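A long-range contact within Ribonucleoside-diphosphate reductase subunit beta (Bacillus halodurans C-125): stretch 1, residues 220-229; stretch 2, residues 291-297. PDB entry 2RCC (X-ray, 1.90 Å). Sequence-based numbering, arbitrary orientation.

Stretch 1 (220-229) EQLHVYLFTN
Stretch 2 (291-297) KRAVQLG

How do the two backbones meet? Residues 220-229 are helical throughout, near phi/psi -62/-41, the amides of V224 through N229 each bonding four residues back, as in T228 N to V224 O at 2.9 Å. Residues 291-295 end a second helix whose axis passes 10.6 Å from the first, with N-to-C directions 45° apart. The nearest CA atoms are those of T228 and L296, 5.3 Å apart. L296 relaxes to -84/-1, and G297, at 74/23, closes a Schellman motif with G297 N bonded to V294 O at 2.9 Å.

How does R292 reach the first helix when its CA-to-CB bond points sideways? Its chi angles run m, m, t (-58°, -38°, 176°) with chi4 at -171°, bringing the guanidinium across the gap. There R292 NH2 donates to Q221 OE1 at 3.2 Å, the angle at hydrogen 158°. Q221 also starts sideways, and its m, m rotamer (-53°, -41°), with chi3 at -62°, carries the amide nearer. Water 1 joins the same groups, donating to Q221 OE1 at 2.9 Å and accepting from R292 NH1 at 3.2 Å.

What holds the guanidinium in place? R292 NH1 donates to Q295 OE1 at 3.0 Å, a bond within the second helix, made with the Q295 side chain at m, t (-71°, 169°; chi3 -19°). Q221 OE1 lies at the guanidinium edge, while V224 CG2 covers one face. The CA-to-CB bond of V224 points toward the second stretch, and with chi1 t (173°) V224 CG1 lies 3.5 Å from Q295 OE1.

What does T228 meet at the nearest CA pair? Its CA-to-CB bond points toward the other stretch, with T228 CB 3.5 Å from Q295 O. With chi1 p (64°), T228 OG1 lies 3.0 Å from V224 O, leaving T228 CG2 to pack 3.9 Å from L296 CD2. L296, m, t (-68°, 162°), starts sideways but ends nearer.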

ATOM      1  N   GLU A 220       8.742   9.373   7.006  1.00 22.01           N
ATOM      2  CA  GLU A 220       9.582   8.431   7.749  1.00 19.76           C
ATOM      3  C   GLU A 220       9.329   8.482   9.240  1.00 17.48           C
ATOM      4  O   GLU A 220       9.329   7.463   9.857  1.00 21.64           O
ATOM      5  CB  GLU A 220      11.042   8.652   7.487  1.00 21.21           C
ATOM      6  CG  GLU A 220      11.487   8.299   6.085  1.00 19.81           C
ATOM      7  CD  GLU A 220      13.002   8.399   5.974  1.00 27.64           C
ATOM      8  OE1 GLU A 220      13.560   9.443   6.391  1.00 32.53           O
ATOM      9  OE2 GLU A 220      13.610   7.435   5.455  1.00 27.74           O
ATOM     10  N   GLN A 221       9.009   9.645   9.799  1.00 20.25           N
ATOM     11  CA  GLN A 221       8.766   9.726  11.237  1.00 20.29           C
ATOM     12  C   GLN A 221       7.546   8.925  11.648  1.00 19.99           C
ATOM     13  O   GLN A 221       7.561   8.314  12.718  1.00 20.08           O
ATOM     14  CB  GLN A 221       8.665  11.177  11.751  1.00 23.00           C
ATOM     15  CG  GLN A 221       9.826  12.117  11.394  1.00 27.94           C
ATOM     16  CD  GLN A 221      11.195  11.466  11.495  1.00 33.33           C
ATOM     17  OE1 GLN A 221      11.591  11.036  12.574  1.00 31.21           O
ATOM     18  NE2 GLN A 221      11.943  11.433  10.380  1.00 30.84           N
ATOM     19  N   LEU A 222       6.501   8.921  10.821  1.00 20.70           N
ATOM     20  CA  LEU A 222       5.320   8.121  11.121  1.00 19.82           C
ATOM     21  C   LEU A 222       5.616   6.615  10.952  1.00 20.34           C
ATOM     22  O   LEU A 222       5.077   5.784  11.681  1.00 19.06           O
ATOM     23  CB  LEU A 222       4.122   8.592  10.308  1.00 21.73           C
ATOM     24  CG  LEU A 222       3.587   9.996  10.619  1.00 23.15           C
ATOM     25  CD1 LEU A 222       2.404  10.364   9.679  1.00 22.11           C
ATOM     26  CD2 LEU A 222       3.132  10.084  12.051  1.00 24.82           C
ATOM     27  N   HIS A 223       6.487   6.280  10.011  1.00 18.63           N
ATOM     28  CA  HIS A 223       6.898   4.889   9.801  1.00 19.35           C
ATOM     29  C   HIS A 223       7.642   4.424  11.048  1.00 17.93           C
ATOM     30  O   HIS A 223       7.339   3.333  11.571  1.00 21.61           O
ATOM     31  CB  HIS A 223       7.787   4.730   8.568  1.00 17.86           C
ATOM     32  CG  HIS A 223       7.151   5.122   7.257  1.00 23.50           C
ATOM     33  ND1 HIS A 223       7.777   4.925   6.049  1.00 25.03           N
ATOM     34  CD2 HIS A 223       5.957   5.684   6.963  1.00 25.19           C
ATOM     35  CE1 HIS A 223       7.021   5.382   5.066  1.00 26.74           C
ATOM     36  NE2 HIS A 223       5.905   5.850   5.596  1.00 24.67           N
ATOM     37  N   VAL A 224       8.581   5.242  11.556  1.00 19.25           N
ATOM     38  CA  VAL A 224       9.310   4.909  12.801  1.00 19.01           C
ATOM     39  C   VAL A 224       8.345   4.761  13.983  1.00 19.07           C
ATOM     40  O   VAL A 224       8.503   3.880  14.786  1.00 17.76           O
ATOM     41  CB  VAL A 224      10.391   5.973  13.166  1.00 21.36           C
ATOM     42  CG1 VAL A 224      10.997   5.678  14.530  1.00 23.41           C
ATOM     43  CG2 VAL A 224      11.482   6.021  12.091  1.00 20.21           C
ATOM     44  N   TYR A 225       7.341   5.639  14.080  1.00 18.83           N
ATOM     45  CA  TYR A 225       6.326   5.545  15.113  1.00 18.39           C
ATOM     46  C   TYR A 225       5.618   4.168  15.021  1.00 18.59           C
ATOM     47  O   TYR A 225       5.472   3.493  16.039  1.00 19.06           O
ATOM     48  CB  TYR A 225       5.341   6.719  14.997  1.00 18.57           C
ATOM     49  CG  TYR A 225       4.131   6.663  15.876  1.00 23.00           C
ATOM     50  CD1 TYR A 225       4.168   7.093  17.205  1.00 28.47           C
ATOM     51  CD2 TYR A 225       2.919   6.206  15.373  1.00 24.47           C
ATOM     52  CE1 TYR A 225       3.040   7.033  17.999  1.00 21.91           C
ATOM     53  CE2 TYR A 225       1.819   6.134  16.159  1.00 22.84           C
ATOM     54  CZ  TYR A 225       1.874   6.550  17.455  1.00 22.49           C
ATOM     55  OH  TYR A 225       0.710   6.480  18.168  1.00 23.01           O
ATOM     56  N   LEU A 226       5.254   3.741  13.816  1.00 17.95           N
ATOM     57  CA  LEU A 226       4.623   2.438  13.617  1.00 17.77           C
ATOM     58  C   LEU A 226       5.547   1.299  14.083  1.00 18.26           C
ATOM     59  O   LEU A 226       5.144   0.415  14.862  1.00 15.90           O
ATOM     60  CB  LEU A 226       4.262   2.224  12.151  1.00 16.79           C
ATOM     61  CG  LEU A 226       3.646   0.866  11.764  1.00 19.62           C
ATOM     62  CD1 LEU A 226       2.412   0.559  12.572  1.00 19.80           C
ATOM     63  CD2 LEU A 226       3.395   0.817  10.276  1.00 19.69           C
ATOM     64  N   PHE A 227       6.765   1.303  13.570  1.00 17.80           N
ATOM     65  CA  PHE A 227       7.714   0.236  13.936  1.00 18.56           C
ATOM     66  C   PHE A 227       8.068   0.185  15.426  1.00 17.96           C
ATOM     67  O   PHE A 227       8.205  -0.897  15.992  1.00 18.34           O
ATOM     68  CB  PHE A 227       8.987   0.330  13.094  1.00 17.64           C
ATOM     69  CG  PHE A 227       8.765   0.173  11.601  1.00 20.06           C
ATOM     70  CD1 PHE A 227       8.074  -0.921  11.098  1.00 27.34           C
ATOM     71  CD2 PHE A 227       9.355   1.081  10.689  1.00 23.64           C
ATOM     72  CE1 PHE A 227       7.908  -1.077   9.721  1.00 30.17           C
ATOM     73  CE2 PHE A 227       9.186   0.929   9.328  1.00 24.47           C
ATOM     74  CZ  PHE A 227       8.460  -0.137   8.844  1.00 28.76           C
ATOM     75  N   THR A 228       8.256   1.334  16.064  1.00 18.90           N
ATOM     76  CA  THR A 228       8.562   1.353  17.496  1.00 17.04           C
ATOM     77  C   THR A 228       7.376   0.897  18.358  1.00 17.80           C
ATOM     78  O   THR A 228       7.552   0.239  19.401  1.00 17.25           O
ATOM     79  CB  THR A 228       9.174   2.714  17.959  1.00 20.23           C
ATOM     80  OG1 THR A 228       8.244   3.768  17.783  1.00 17.67           O
ATOM     81  CG2 THR A 228      10.409   3.036  17.186  1.00 16.17           C
ATOM     82  N   ASN A 229       6.162   1.217  17.925  1.00 19.13           N
ATOM     83  CA  ASN A 229       4.955   0.735  18.574  1.00 19.76           C
ATOM     84  C   ASN A 229       4.869  -0.784  18.463  1.00 19.54           C
ATOM     85  O   ASN A 229       4.621  -1.454  19.460  1.00 21.89           O
ATOM     86  CB  ASN A 229       3.683   1.357  17.985  1.00 18.52           C
ATOM     87  CG  ASN A 229       3.356   2.749  18.529  1.00 25.42           C
ATOM     88  OD1 ASN A 229       4.023   3.276  19.377  1.00 28.65           O
ATOM     89  ND2 ASN A 229       2.287   3.323  18.028  1.00 32.17           N
ATOM     90  N   LYS A 291      17.883   8.892  20.278  1.00 24.87           N
ATOM     91  CA  LYS A 291      16.443   9.130  20.147  1.00 24.01           C
ATOM     92  C   LYS A 291      15.680   7.837  19.809  1.00 21.99           C
ATOM     93  O   LYS A 291      14.635   7.561  20.404  1.00 19.63           O
ATOM     94  CB  LYS A 291      16.183  10.213  19.090  1.00 23.20           C
ATOM     95  CG  LYS A 291      14.717  10.563  18.859  1.00 30.15           C
ATOM     96  CD  LYS A 291      14.558  11.558  17.715  1.00 27.60           C
ATOM     97  N   ARG A 292      16.186   7.079  18.844  1.00 20.75           N
ATOM     98  CA  ARG A 292      15.587   5.799  18.460  1.00 20.10           C
ATOM     99  C   ARG A 292      15.598   4.800  19.590  1.00 20.70           C
ATOM    100  O   ARG A 292      14.633   4.058  19.750  1.00 20.59           O
ATOM    101  CB  ARG A 292      16.264   5.175  17.238  1.00 18.28           C
ATOM    102  CG  ARG A 292      16.249   6.071  15.943  1.00 21.20           C
ATOM    103  CD  ARG A 292      14.912   6.876  15.756  1.00 26.64           C
ATOM    104  NE  ARG A 292      14.962   7.765  14.610  1.00 20.38           N
ATOM    105  CZ  ARG A 292      14.058   8.693  14.293  1.00 24.22           C
ATOM    106  NH1 ARG A 292      13.028   8.986  15.054  1.00 22.94           N
ATOM    107  NH2 ARG A 292      14.245   9.402  13.215  1.00 24.01           N
ATOM    108  N   ALA A 293      16.692   4.747  20.336  1.00 20.13           N
ATOM    109  CA  ALA A 293      16.776   3.859  21.479  1.00 20.58           C
ATOM    110  C   ALA A 293      15.664   4.193  22.488  1.00 19.89           C
ATOM    111  O   ALA A 293      14.981   3.293  22.966  1.00 20.47           O
ATOM    112  CB  ALA A 293      18.166   3.961  22.112  1.00 21.48           C
ATOM    113  N   VAL A 294      15.478   5.484  22.772  1.00 18.24           N
ATOM    114  CA  VAL A 294      14.434   5.971  23.671  1.00 19.98           C
ATOM    115  C   VAL A 294      13.057   5.634  23.136  1.00 20.61           C
ATOM    116  O   VAL A 294      12.221   5.146  23.899  1.00 21.86           O
ATOM    117  CB  VAL A 294      14.557   7.481  23.929  1.00 20.35           C
ATOM    118  CG1 VAL A 294      13.380   7.993  24.754  1.00 21.00           C
ATOM    119  CG2 VAL A 294      15.866   7.774  24.666  1.00 20.23           C
ATOM    120  N   GLN A 295      12.824   5.850  21.843  1.00 21.06           N
ATOM    121  CA  GLN A 295      11.545   5.494  21.190  1.00 23.26           C
ATOM    122  C   GLN A 295      11.221   4.007  21.263  1.00 22.54           C
ATOM    123  O   GLN A 295      10.052   3.638  21.259  1.00 24.18           O
ATOM    124  CB  GLN A 295      11.521   5.963  19.737  1.00 21.22           C
ATOM    125  CG  GLN A 295      11.410   7.476  19.625  1.00 27.12           C
ATOM    126  CD  GLN A 295      11.640   7.986  18.210  1.00 30.97           C
ATOM    127  OE1 GLN A 295      12.222   7.289  17.359  1.00 27.87           O
ATOM    128  NE2 GLN A 295      11.218   9.221  17.958  1.00 45.67           N
ATOM    129  N   LEU A 296      12.247   3.160  21.309  1.00 22.87           N
ATOM    130  CA  LEU A 296      12.077   1.715  21.512  1.00 24.11           C
ATOM    131  C   LEU A 296      11.934   1.288  23.011  1.00 26.34           C
ATOM    132  O   LEU A 296      11.765   0.102  23.306  1.00 26.74           O
ATOM    133  CB  LEU A 296      13.259   0.979  20.873  1.00 21.35           C
ATOM    134  CG  LEU A 296      13.349   1.017  19.344  1.00 19.43           C
ATOM    135  CD1 LEU A 296      14.755   0.660  18.809  1.00 18.96           C
ATOM    136  CD2 LEU A 296      12.335   0.098  18.765  1.00 22.91           C
ATOM    137  N   GLY A 297      11.996   2.252  23.934  1.00 24.15           N
ATOM    138  CA  GLY A 297      11.937   1.997  25.360  1.00 25.17           C
ATOM    139  C   GLY A 297      13.236   1.403  25.864  1.00 27.00           C
ATOM    140  O   GLY A 297      13.246   0.807  26.947  1.00 28.08           O
TER
HETATM  141  O   HOH W   1      10.637  11.141  15.283  1.00 40.37           O